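Local coordinates for protein cytolethal distending toxin subunit B (Escherichia coli, PDB 2F1N) that nicks DNA as the endonuclease subunit of a three-part bacterial toxin and very probably damages the DNA of intoxicated cells, arresting them at G2/M, at residues Pro76-Trp82 with Val93-Ala99; Ser124-Gln128 with Asn153-Leu159; Val18-Gln24 with Ser252-Gly258; Arg202-Glu206 with Phe232-Pro236. All blocks are in the same frame, centred on the assembly; numbering follows the deposited sequence.

Contact 1 of 4, residues Pro76-Trp82 with Val93-Ala99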
# COMPACT_ATOMS: atom_id res chain seq x y z
N PRO A 76 -16.35 -0.12 2.89
CA PRO A 76 -16.45 0.49 1.57
C PRO A 76 -15.20 0.23 0.74
O PRO A 76 -14.10 0.53 1.18
CB PRO A 76 -16.56 1.98 1.88
CG PRO A 76 -17.29 1.98 3.19
CD PRO A 76 -16.72 0.86 3.95
N VAL A 77 -15.39 -0.34 -0.45
CA VAL A 77 -14.30 -0.49 -1.39
C VAL A 77 -14.86 -0.50 -2.82
O VAL A 77 -15.86 -1.14 -3.10
CB VAL A 77 -13.43 -1.76 -1.14
CG1 VAL A 77 -12.21 -1.83 -2.13
CG2 VAL A 77 -12.95 -1.80 0.32
N ARG A 78 -14.19 0.22 -3.73
CA ARG A 78 -14.65 0.34 -5.12
C ARG A 78 -13.48 0.17 -6.05
O ARG A 78 -12.39 0.67 -5.76
CB ARG A 78 -15.27 1.76 -5.43
CG ARG A 78 -16.57 2.09 -4.74
CD ARG A 78 -16.78 3.62 -4.66
NE ARG A 78 -17.47 4.05 -5.86
CZ ARG A 78 -17.49 5.30 -6.33
NH1 ARG A 78 -16.81 6.26 -5.74
NH2 ARG A 78 -18.20 5.56 -7.42
N GLU A 79 -13.70 -0.47 -7.19
CA GLU A 79 -12.71 -0.51 -8.27
C GLU A 79 -13.06 0.57 -9.27
O GLU A 79 -14.20 0.62 -9.73
CB GLU A 79 -12.77 -1.86 -8.99
CG GLU A 79 -11.84 -1.95 -10.19
CD GLU A 79 -12.00 -3.30 -10.85
OE1 GLU A 79 -13.02 -3.55 -11.54
OE2 GLU A 79 -11.12 -4.14 -10.60
N LEU A 80 -12.08 1.42 -9.62
CA LEU A 80 -12.26 2.46 -10.63
C LEU A 80 -11.25 2.30 -11.76
O LEU A 80 -10.12 1.86 -11.53
CB LEU A 80 -12.13 3.87 -9.99
CG LEU A 80 -12.55 4.03 -8.52
CD1 LEU A 80 -11.91 5.31 -7.90
CD2 LEU A 80 -14.06 4.09 -8.40
N ILE A 81 -11.65 2.63 -12.99
CA ILE A 81 -10.70 2.71 -14.06
C ILE A 81 -10.37 4.16 -14.32
O ILE A 81 -11.26 5.02 -14.38
CB ILE A 81 -11.20 1.95 -15.36
CG1 ILE A 81 -11.06 0.46 -15.11
CG2 ILE A 81 -10.29 2.25 -16.59
CD1 ILE A 81 -11.72 -0.48 -16.18
N TRP A 82 -9.07 4.42 -14.48
CA TRP A 82 -8.59 5.80 -14.65
C TRP A 82 -7.84 5.85 -15.96
O TRP A 82 -6.74 5.28 -16.12
CB TRP A 82 -7.71 6.20 -13.45
CG TRP A 82 -7.23 7.64 -13.41
CD1 TRP A 82 -7.76 8.74 -14.07
CD2 TRP A 82 -6.12 8.12 -12.64
NE1 TRP A 82 -7.04 9.87 -13.73
CE2 TRP A 82 -6.04 9.52 -12.85
CE3 TRP A 82 -5.20 7.51 -11.77
CZ2 TRP A 82 -5.04 10.32 -12.24
CZ3 TRP A 82 -4.22 8.32 -11.12
CH2 TRP A 82 -4.17 9.70 -11.37
N VAL A 93 -5.12 2.90 -15.72
CA VAL A 93 -4.75 2.19 -14.49
C VAL A 93 -6.02 1.89 -13.71
O VAL A 93 -7.07 2.53 -13.94
CB VAL A 93 -3.73 2.98 -13.61
CG1 VAL A 93 -2.31 3.09 -14.30
CG2 VAL A 93 -4.31 4.34 -13.16
N TYR A 94 -5.92 0.96 -12.78
CA TYR A 94 -7.03 0.58 -11.91
C TYR A 94 -6.81 1.15 -10.52
O TYR A 94 -5.70 1.10 -9.98
CB TYR A 94 -7.13 -0.98 -11.82
CG TYR A 94 -7.71 -1.57 -13.08
CD1 TYR A 94 -6.89 -1.83 -14.17
CD2 TYR A 94 -9.06 -1.87 -13.14
CE1 TYR A 94 -7.44 -2.37 -15.37
CE2 TYR A 94 -9.61 -2.41 -14.27
CZ TYR A 94 -8.78 -2.69 -15.38
OH TYR A 94 -9.32 -3.24 -16.52
N ILE A 95 -7.85 1.74 -9.91
CA ILE A 95 -7.74 2.24 -8.54
C ILE A 95 -8.66 1.45 -7.65
O ILE A 95 -9.84 1.25 -7.99
CB ILE A 95 -8.16 3.76 -8.47
CG1 ILE A 95 -7.27 4.62 -9.40
CG2 ILE A 95 -8.03 4.25 -7.01
CD1 ILE A 95 -7.74 6.13 -9.40
N TYR A 96 -8.17 1.01 -6.49
CA TYR A 96 -9.06 0.33 -5.53
C TYR A 96 -9.11 1.28 -4.37
O TYR A 96 -8.07 1.62 -3.74
CB TYR A 96 -8.45 -1.06 -5.13
CG TYR A 96 -8.41 -1.88 -6.37
CD1 TYR A 96 -9.55 -2.60 -6.78
CD2 TYR A 96 -7.31 -1.80 -7.25
CE1 TYR A 96 -9.57 -3.31 -7.99
CE2 TYR A 96 -7.33 -2.47 -8.48
CZ TYR A 96 -8.46 -3.22 -8.84
OH TYR A 96 -8.50 -3.86 -10.07
N PHE A 97 -10.31 1.79 -4.12
CA PHE A 97 -10.45 2.93 -3.21
C PHE A 97 -11.36 2.61 -2.06
O PHE A 97 -12.47 2.12 -2.30
CB PHE A 97 -10.95 4.17 -3.99
CG PHE A 97 -10.64 5.47 -3.30
CD1 PHE A 97 -11.42 5.92 -2.28
CD2 PHE A 97 -9.51 6.23 -3.68
CE1 PHE A 97 -11.13 7.11 -1.61
CE2 PHE A 97 -9.21 7.45 -3.00
CZ PHE A 97 -10.03 7.85 -1.96
N SER A 98 -10.95 2.93 -0.83
CA SER A 98 -11.82 2.73 0.33
C SER A 98 -12.05 4.05 1.03
O SER A 98 -11.11 4.57 1.61
CB SER A 98 -11.23 1.77 1.36
OG SER A 98 -11.07 0.51 0.77
N ALA A 99 -13.26 4.56 0.94
CA ALA A 99 -13.69 5.67 1.78
C ALA A 99 -13.85 5.10 3.20
O ALA A 99 -14.75 4.29 3.49
CB ALA A 99 -14.99 6.23 1.25

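Contact 2 of 4, residues Ser124-Gln128 with Asn153-Leu159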
# COMPACT_ATOMS: atom_id res chain seq x y z
N SER A 124 -10.56 -6.40 8.28
CA SER A 124 -11.09 -5.49 9.29
C SER A 124 -9.99 -4.83 10.11
O SER A 124 -8.89 -5.37 10.27
CB SER A 124 -12.07 -6.27 10.19
OG SER A 124 -13.14 -6.70 9.35
N PRO A 125 -10.27 -3.63 10.63
CA PRO A 125 -9.34 -2.98 11.54
C PRO A 125 -9.06 -3.89 12.71
O PRO A 125 -9.95 -4.65 13.12
CB PRO A 125 -10.15 -1.77 12.06
CG PRO A 125 -11.12 -1.48 10.94
CD PRO A 125 -11.48 -2.83 10.35
N VAL A 126 -7.86 -3.80 13.24
CA VAL A 126 -7.44 -4.66 14.36
C VAL A 126 -7.57 -3.97 15.70
O VAL A 126 -7.32 -4.59 16.74
CB VAL A 126 -6.01 -5.18 14.17
CG1 VAL A 126 -5.68 -6.19 15.24
CG2 VAL A 126 -5.88 -5.85 12.77
N ARG A 127 -8.01 -2.72 15.68
CA ARG A 127 -8.14 -1.93 16.91
C ARG A 127 -9.24 -0.89 16.69
O ARG A 127 -9.41 -0.36 15.58
CB ARG A 127 -6.79 -1.22 17.18
CG ARG A 127 -6.65 -0.51 18.52
CD ARG A 127 -5.26 0.04 18.77
NE ARG A 127 -4.30 -1.05 18.98
CZ ARG A 127 -3.12 -0.90 19.59
NH1 ARG A 127 -2.75 0.28 20.06
NH2 ARG A 127 -2.33 -1.94 19.74
N GLN A 128 -10.00 -0.59 17.74
CA GLN A 128 -10.95 0.52 17.65
C GLN A 128 -10.25 1.81 17.26
O GLN A 128 -9.22 2.18 17.84
CB GLN A 128 -11.69 0.71 18.97
CG GLN A 128 -13.19 0.50 18.82
CD GLN A 128 -13.93 0.78 20.12
OE1 GLN A 128 -14.48 1.87 20.29
NE2 GLN A 128 -13.92 -0.19 21.04
N ASN A 153 2.52 2.77 21.09
CA ASN A 153 2.19 1.36 21.15
C ASN A 153 0.92 1.04 20.30
O ASN A 153 -0.16 0.64 20.77
CB ASN A 153 2.17 0.92 22.64
CG ASN A 153 3.59 1.00 23.27
OD1 ASN A 153 4.45 0.16 22.98
ND2 ASN A 153 3.85 2.04 24.10
N ASN A 154 1.09 1.30 19.01
CA ASN A 154 -0.02 1.25 18.07
C ASN A 154 -0.28 -0.13 17.47
O ASN A 154 0.24 -1.16 17.95
CB ASN A 154 0.20 2.31 16.98
CG ASN A 154 1.27 1.89 15.95
OD1 ASN A 154 1.90 0.81 16.04
ND2 ASN A 154 1.48 2.76 14.95
N ASP A 155 -1.12 -0.13 16.44
CA ASP A 155 -1.60 -1.37 15.83
C ASP A 155 -0.74 -1.96 14.70
O ASP A 155 -1.11 -2.98 14.07
CB ASP A 155 -3.05 -1.18 15.38
CG ASP A 155 -3.24 -0.02 14.40
OD1 ASP A 155 -2.45 0.99 14.41
OD2 ASP A 155 -4.20 -0.03 13.59
N ALA A 156 0.43 -1.36 14.46
CA ALA A 156 1.26 -1.87 13.35
C ALA A 156 1.58 -3.37 13.44
O ALA A 156 1.40 -4.09 12.44
CB ALA A 156 2.55 -1.03 13.14
N PRO A 157 2.06 -3.89 14.58
CA PRO A 157 2.36 -5.34 14.63
C PRO A 157 1.12 -6.20 14.34
O PRO A 157 1.20 -7.21 13.63
CB PRO A 157 2.84 -5.56 16.05
CG PRO A 157 3.44 -4.22 16.50
CD PRO A 157 2.45 -3.22 15.85
N ALA A 158 -0.01 -5.82 14.91
CA ALA A 158 -1.28 -6.55 14.70
C ALA A 158 -1.76 -6.50 13.25
O ALA A 158 -2.36 -7.49 12.76
CB ALA A 158 -2.37 -5.95 15.63
N LEU A 159 -1.55 -5.37 12.56
CA LEU A 159 -1.84 -5.32 11.11
C LEU A 159 -1.01 -6.35 10.32
O LEU A 159 -1.54 -7.04 9.45
CB LEU A 159 -1.58 -3.93 10.53
CG LEU A 159 -2.62 -2.91 11.03
CD1 LEU A 159 -2.13 -1.43 10.73
CD2 LEU A 159 -3.99 -3.17 10.42
O HOH W 1 -6.62 -1.24 12.54
O HOH W 2 0.14 -2.85 20.64

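Contact 3 of 4, residues Val18-Gln24 with Ser252-Gly258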
# COMPACT_ATOMS: atom_id res chain seq x y z
N VAL A 18 7.19 -1.13 -6.82
CA VAL A 18 6.02 -0.70 -6.07
C VAL A 18 6.42 0.51 -5.22
O VAL A 18 7.60 0.86 -5.10
CB VAL A 18 5.45 -1.84 -5.18
CG1 VAL A 18 5.17 -3.13 -6.03
CG2 VAL A 18 6.40 -2.19 -4.06
N ALA A 19 5.43 1.17 -4.64
CA ALA A 19 5.73 2.31 -3.75
C ALA A 19 4.57 2.58 -2.81
O ALA A 19 3.49 2.01 -2.94
CB ALA A 19 6.01 3.61 -4.62
N THR A 20 4.83 3.41 -1.80
CA THR A 20 3.79 3.80 -0.87
C THR A 20 3.90 5.31 -0.62
O THR A 20 5.03 5.85 -0.59
CB THR A 20 3.94 2.98 0.42
OG1 THR A 20 2.96 3.42 1.37
CG2 THR A 20 5.29 3.25 1.12
N TRP A 21 2.75 5.99 -0.53
CA TRP A 21 2.76 7.40 -0.22
C TRP A 21 1.56 7.82 0.63
O TRP A 21 0.41 7.54 0.28
CB TRP A 21 2.76 8.17 -1.57
CG TRP A 21 3.01 9.67 -1.38
CD1 TRP A 21 3.75 10.26 -0.38
CD2 TRP A 21 2.48 10.74 -2.17
NE1 TRP A 21 3.72 11.64 -0.53
CE2 TRP A 21 2.95 11.95 -1.62
CE3 TRP A 21 1.66 10.80 -3.32
CZ2 TRP A 21 2.63 13.20 -2.17
CZ3 TRP A 21 1.34 12.02 -3.86
CH2 TRP A 21 1.83 13.22 -3.29
N ASN A 22 1.82 8.46 1.77
CA ASN A 22 0.74 9.05 2.54
C ASN A 22 0.65 10.49 2.03
O ASN A 22 1.56 11.30 2.23
CB ASN A 22 1.11 9.01 4.03
CG ASN A 22 0.11 9.70 4.94
OD1 ASN A 22 -0.63 10.56 4.51
ND2 ASN A 22 0.10 9.33 6.22
N LEU A 23 -0.41 10.79 1.29
CA LEU A 23 -0.45 12.07 0.62
C LEU A 23 -1.14 13.14 1.45
O LEU A 23 -1.22 14.30 0.99
CB LEU A 23 -0.96 11.96 -0.81
CG LEU A 23 -2.35 11.47 -1.17
CD1 LEU A 23 -3.36 12.60 -0.94
CD2 LEU A 23 -2.41 11.02 -2.61
N GLN A 24 -1.57 12.78 2.67
CA GLN A 24 -2.13 13.75 3.62
C GLN A 24 -3.21 14.58 2.94
O GLN A 24 -3.21 15.83 3.03
CB GLN A 24 -1.00 14.63 4.18
CG GLN A 24 -0.14 13.88 5.18
CD GLN A 24 0.73 14.82 6.04
OE1 GLN A 24 1.24 15.84 5.55
NE2 GLN A 24 0.86 14.51 7.32
N SER A 252 2.50 17.46 1.15
CA SER A 252 2.54 16.34 2.13
C SER A 252 3.85 16.30 2.93
O SER A 252 4.94 16.47 2.36
CB SER A 252 2.36 14.93 1.50
OG SER A 252 2.24 13.98 2.59
N ASP A 253 3.73 16.01 4.21
CA ASP A 253 4.91 15.90 5.06
C ASP A 253 5.55 14.52 4.94
O ASP A 253 6.62 14.30 5.51
CB ASP A 253 4.56 16.19 6.52
CG ASP A 253 4.09 17.62 6.74
OD1 ASP A 253 4.38 18.51 5.93
OD2 ASP A 253 3.45 17.95 7.75
N HIS A 254 4.91 13.62 4.18
CA HIS A 254 5.50 12.30 3.89
C HIS A 254 6.02 12.22 2.48
O HIS A 254 5.44 12.78 1.54
CB HIS A 254 4.45 11.18 4.10
CG HIS A 254 4.02 11.02 5.52
ND1 HIS A 254 4.47 9.99 6.32
CD2 HIS A 254 3.19 11.77 6.30
CE1 HIS A 254 3.91 10.09 7.52
NE2 HIS A 254 3.14 11.17 7.53
N PHE A 255 7.11 11.50 2.31
CA PHE A 255 7.71 11.33 1.00
C PHE A 255 7.33 9.96 0.50
O PHE A 255 7.20 9.05 1.31
CB PHE A 255 9.22 11.35 1.16
CG PHE A 255 9.74 12.46 2.05
CD1 PHE A 255 9.23 13.75 1.98
CD2 PHE A 255 10.76 12.18 2.96
CE1 PHE A 255 9.72 14.76 2.83
CE2 PHE A 255 11.25 13.18 3.81
CZ PHE A 255 10.74 14.46 3.74
N PRO A 256 7.15 9.82 -0.81
CA PRO A 256 6.90 8.51 -1.42
C PRO A 256 8.13 7.66 -1.27
O PRO A 256 9.29 8.16 -1.38
CB PRO A 256 6.71 8.80 -2.92
CG PRO A 256 6.65 10.26 -3.04
CD PRO A 256 7.17 10.91 -1.79
N VAL A 257 7.86 6.38 -1.05
CA VAL A 257 8.94 5.41 -0.80
C VAL A 257 8.78 4.30 -1.78
O VAL A 257 7.68 3.71 -1.85
CB VAL A 257 8.90 4.88 0.66
CG1 VAL A 257 9.94 3.76 0.86
CG2 VAL A 257 9.23 6.04 1.63
N GLY A 258 9.85 4.01 -2.55
CA GLY A 258 9.77 3.01 -3.58
C GLY A 258 10.49 1.73 -3.16
O GLY A 258 11.49 1.79 -2.42
O HOH W 3 4.79 8.19 2.33
O HOH W 4 0.97 11.97 9.58

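Contact 4 of 4, residues Arg202-Glu206 with Phe232-Pro236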
# COMPACT_ATOMS: atom_id res chain seq x y z
N ARG A 202 7.93 -12.95 12.42
CA ARG A 202 9.33 -12.55 12.16
C ARG A 202 10.10 -13.45 11.18
O ARG A 202 10.82 -12.97 10.30
CB ARG A 202 10.09 -12.46 13.48
CG ARG A 202 9.59 -11.34 14.36
CD ARG A 202 10.38 -11.18 15.63
NE ARG A 202 11.79 -11.31 15.33
CZ ARG A 202 12.72 -11.54 16.25
NH1 ARG A 202 12.35 -11.65 17.53
NH2 ARG A 202 14.00 -11.66 15.89
N ARG A 203 9.92 -14.76 11.33
CA ARG A 203 10.64 -15.74 10.54
C ARG A 203 10.01 -15.87 9.17
O ARG A 203 10.61 -16.45 8.25
CB ARG A 203 10.60 -17.12 11.22
CG ARG A 203 11.46 -17.25 12.51
CD ARG A 203 12.77 -16.45 12.52
NE ARG A 203 13.40 -16.41 13.84
CZ ARG A 203 13.86 -15.30 14.43
NH1 ARG A 203 13.76 -14.12 13.83
NH2 ARG A 203 14.40 -15.39 15.64
N ALA A 204 8.79 -15.33 9.04
CA ALA A 204 8.03 -15.44 7.80
C ALA A 204 7.94 -14.11 7.03
O ALA A 204 7.20 -14.03 6.04
CB ALA A 204 6.59 -15.98 8.12
N SER A 205 8.75 -13.13 7.41
CA SER A 205 8.72 -11.86 6.72
C SER A 205 10.04 -11.12 6.84
O SER A 205 10.94 -11.50 7.59
CB SER A 205 7.59 -10.97 7.30
OG SER A 205 7.87 -10.71 8.67
N GLU A 206 10.15 -10.03 6.09
CA GLU A 206 11.30 -9.13 6.22
C GLU A 206 10.78 -7.71 6.07
O GLU A 206 9.86 -7.44 5.28
CB GLU A 206 12.34 -9.44 5.12
CG GLU A 206 11.82 -9.31 3.71
CD GLU A 206 12.81 -9.78 2.64
OE1 GLU A 206 13.95 -10.16 3.00
OE2 GLU A 206 12.43 -9.73 1.44
N PHE A 232 8.63 -18.77 3.43
CA PHE A 232 9.30 -17.52 3.22
C PHE A 232 10.76 -17.70 2.82
O PHE A 232 11.50 -18.40 3.49
CB PHE A 232 9.26 -16.68 4.48
CG PHE A 232 9.90 -15.34 4.32
CD1 PHE A 232 9.38 -14.43 3.40
CD2 PHE A 232 11.06 -15.01 5.02
CE1 PHE A 232 9.99 -13.20 3.20
CE2 PHE A 232 11.66 -13.76 4.82
CZ PHE A 232 11.13 -12.87 3.92
N ARG A 233 11.17 -17.00 1.77
CA ARG A 233 12.60 -16.81 1.50
C ARG A 233 12.86 -15.32 1.27
O ARG A 233 12.12 -14.68 0.51
CB ARG A 233 13.07 -17.61 0.29
CG ARG A 233 13.13 -19.14 0.49
CD ARG A 233 11.89 -19.85 -0.04
NE ARG A 233 11.99 -21.32 -0.07
CZ ARG A 233 11.04 -22.11 -0.57
NH1 ARG A 233 9.93 -21.60 -1.10
NH2 ARG A 233 11.21 -23.43 -0.55
N PRO A 234 13.87 -14.78 1.94
CA PRO A 234 14.21 -13.36 1.81
C PRO A 234 14.37 -12.95 0.34
O PRO A 234 14.88 -13.72 -0.46
CB PRO A 234 15.55 -13.27 2.53
CG PRO A 234 15.55 -14.37 3.48
CD PRO A 234 14.75 -15.48 2.89
N SER A 235 13.89 -11.75 0.02
CA SER A 235 13.91 -11.23 -1.35
C SER A 235 14.99 -10.15 -1.46
O SER A 235 15.24 -9.41 -0.50
CB SER A 235 12.55 -10.64 -1.73
OG SER A 235 11.67 -11.62 -2.25
N PRO A 236 15.67 -10.06 -2.60
CA PRO A 236 16.65 -8.97 -2.77
C PRO A 236 15.95 -7.66 -3.12
O PRO A 236 16.14 -7.13 -4.24
CB PRO A 236 17.51 -9.46 -3.94
CG PRO A 236 16.62 -10.37 -4.70
CD PRO A 236 15.65 -11.00 -3.73

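Contact 1 of 4, residues Pro76-Trp82 with Val93-Ala99
Pro76 meets Ala99 and Ser98 at the open end of a beta hairpin, whose strands 78-83 and 92-98 belong to the eight-stranded sheet of the DNase I-like fold. The hydroxyl of Ser98 gives the Pro76 carbonyl a weak hydrogen bond, and Val77 CG2 lies against the same OG. Arg78 and Phe97 form an antiparallel hydrogen-bonded pair. The guanidinium of Arg78 leads off to a salt bridge with Asp65. Glu79 stands on the other face of the sheet beside Tyr96. Its CG is anti to the backbone N (chi1 176°) and the chain beyond is extended, which lays CG 3.4 Å from Tyr96 CE1 and brings the carboxylate to the phenol. Tyr96 OH donates to the anti side of Glu79 OE2 at 2.7 Å, somewhat out of the carboxylate plane. Arg68 and Thr66 also hold this buried carboxylate. Leu80 pairs with Ile95 through two backbone bonds; its CD1 lies against Ile95 CB and reaches Phe97 CB. Ile81 lies alongside Tyr94, with CG1 3.3 Å from ring carbon CE2. Trp82 runs beside Val93 on the face where helix 31-42 packs. Its CE3 touches Ile95 CD1 and lies 3.6 Å from Val93 CG2.

Contact 2 of 4, residues Ser124-Gln128 with Asn153-Leu159
Asn153 O takes a hydrogen bond of 2.7 Å from Arg127 NH1. The bond is nearly straight, 161° at the hydrogen. It lies in the guanidinium plane and uses a lone pair of the carbonyl. The Arg127 chain starts extended and bends at chi3 (-69°), which lays the guanidinium against the 153-155 backbone. Asn154 C sits 3.3 Å above one face, toward the rim, and Asp155 CB lies over the same face, 3.8 Å from Arg127 NE. Water 2 lies at the guanidinium edge. It accepts from Arg127 NH2 at 2.8 Å and donates to Asn154 O. Water 1 accepts from Val126 N and lies in hydrogen-bonding reach of Asp155 OD2. The other carboxylate oxygen of Asp155 is held by the backbone N of Ile149. Val126 supplies the apolar part. Its CG1 presses on Ala158 CB at 3.3 Å, tighter than usual for two carbons, and CG2 lies 4.0 Å from Leu159 CD2. Asn154 OD1 accepts from Ala156 N and closes an Asx turn; Arg188 also binds this oxygen. Asp155 follows at the N-cap position, though its side chain makes no capping bond. The arrangement is a loop after strand 119-123 packed on the first turn of helix 156-168, with an Asx turn leading into the helix.

Contact 3 of 4, residues Val18-Gln24 with Ser252-Gly258
Asn22 carries its CG anti to the backbone N (chi1 175°), and His254 has CG anti to the carbonyl carbon (chi1 -66°); together these bring amide and ring face to face, planes 11° apart. Asn22 ND2 lies toward the rim, 3.8 Å from His254 NE2. Asn22 CB also makes a CH-pi contact with this ring. Gln24 comes to the ring edge, its NE2 3.7 Å from His254 CD2, its amide steep to the ring. Gln24 OE1 accepts from Asp253 N at 2.8 Å, with the donor above the carbonyl plane. Ser252 OG serves twice: it donates to Asn22 O at 2.8 Å and accepts from His254 N in an ST turn. These residues lie where strand 18-25 meets the loop before strand 257-261, a strand lying between 18-25 and 237-241 in the eight-stranded sheet of the DNase I-like fold. His254 ND1 is hydrogen-bonded to Asp222, and Asn22 ND2 to Asp185 and Glu55; the cluster resembles the active site of DNase I relatives and probably corresponds to it. Trp21 NE1 donates in its ring plane to His254 O at 2.9 Å, but from above the carbonyl plane. Pro256 CG sits over the five-membered ring in a CH-pi contact, 4.0 Å from its centroid; Leu23 CB lies on the opposite face of the indole, over the six-membered ring. Thr20 and Val257 form an antiparallel hydrogen-bonded pair.

Contact 4 of 4, residues Arg202-Glu206 with Phe232-Pro236
The turn from helix 199-203 into strand 205-208 meets the loop that precedes strand 237-241, and Phe232 is the main side chain between them. Arg202 and Arg203, at the helix end, belong to the nuclear localization signal. Phe232 has CG anti to its backbone N (chi1 -178°), which carries the ring onto the backbone of residues 203-206. One face lies against the peptide between Ala204 and Ser205. Ser205 N is 3.8 Å above the ring plane, over its centre, while Ala204 C sits nearer the rim. Ala204 O comes 3.4 Å from Phe232 CD1. Pro234 N takes the opposite face, so the ring is sandwiched between backbone groups of the two segments. Arg203 O approaches Phe232 CD2 at 3.6 Å. The Glu206 side chain meets the ring edge, with CG 3.6 Å from Phe232 CZ. Its carboxylate is turned 83° from the ring plane. The chain is extended beyond CG, which takes the carboxylate past the ring to the 234-235 backbone. Ser235 N donates to Glu206 OE2 at 2.9 Å, on the syn side and 27° out of the carboxylate plane. A weak, longer bond goes to Glu206 OE1, which also touches Pro234 CA. Strand 205-208 is an outer strand of the six-stranded sheet. Its neighbour is strand 222-228: Ala204 makes backbone hydrogen bonds with Asn228, and Glu206 with Ala226. Ser205 OG hydrogen-bonds Val201 O, tying the strand start to helix 199-203.

Contact 3 is the buried one, its centre about 10 Å from the centre of the chain, and it joins residues near the two ends of the chain. Contact 1 lies in the same eight-stranded sheet, toward its other border, and its centre is about 18 Å from that of contact 3. Both contain antiparallel backbone pairs; contact 3 adds a polar cluster round a histidine, contact 1 a buried carboxylate and aromatic packing. Contacts 1, 2 and 4 are partly buried; 2 and 4 each involve a loop without regular structure. In contact 2 an arginine and waters do the polar work; in contact 4 a glutamate does. Contacts 1 and 4 lie on opposite sides of the chain's centre, about 29 Å apart between centres.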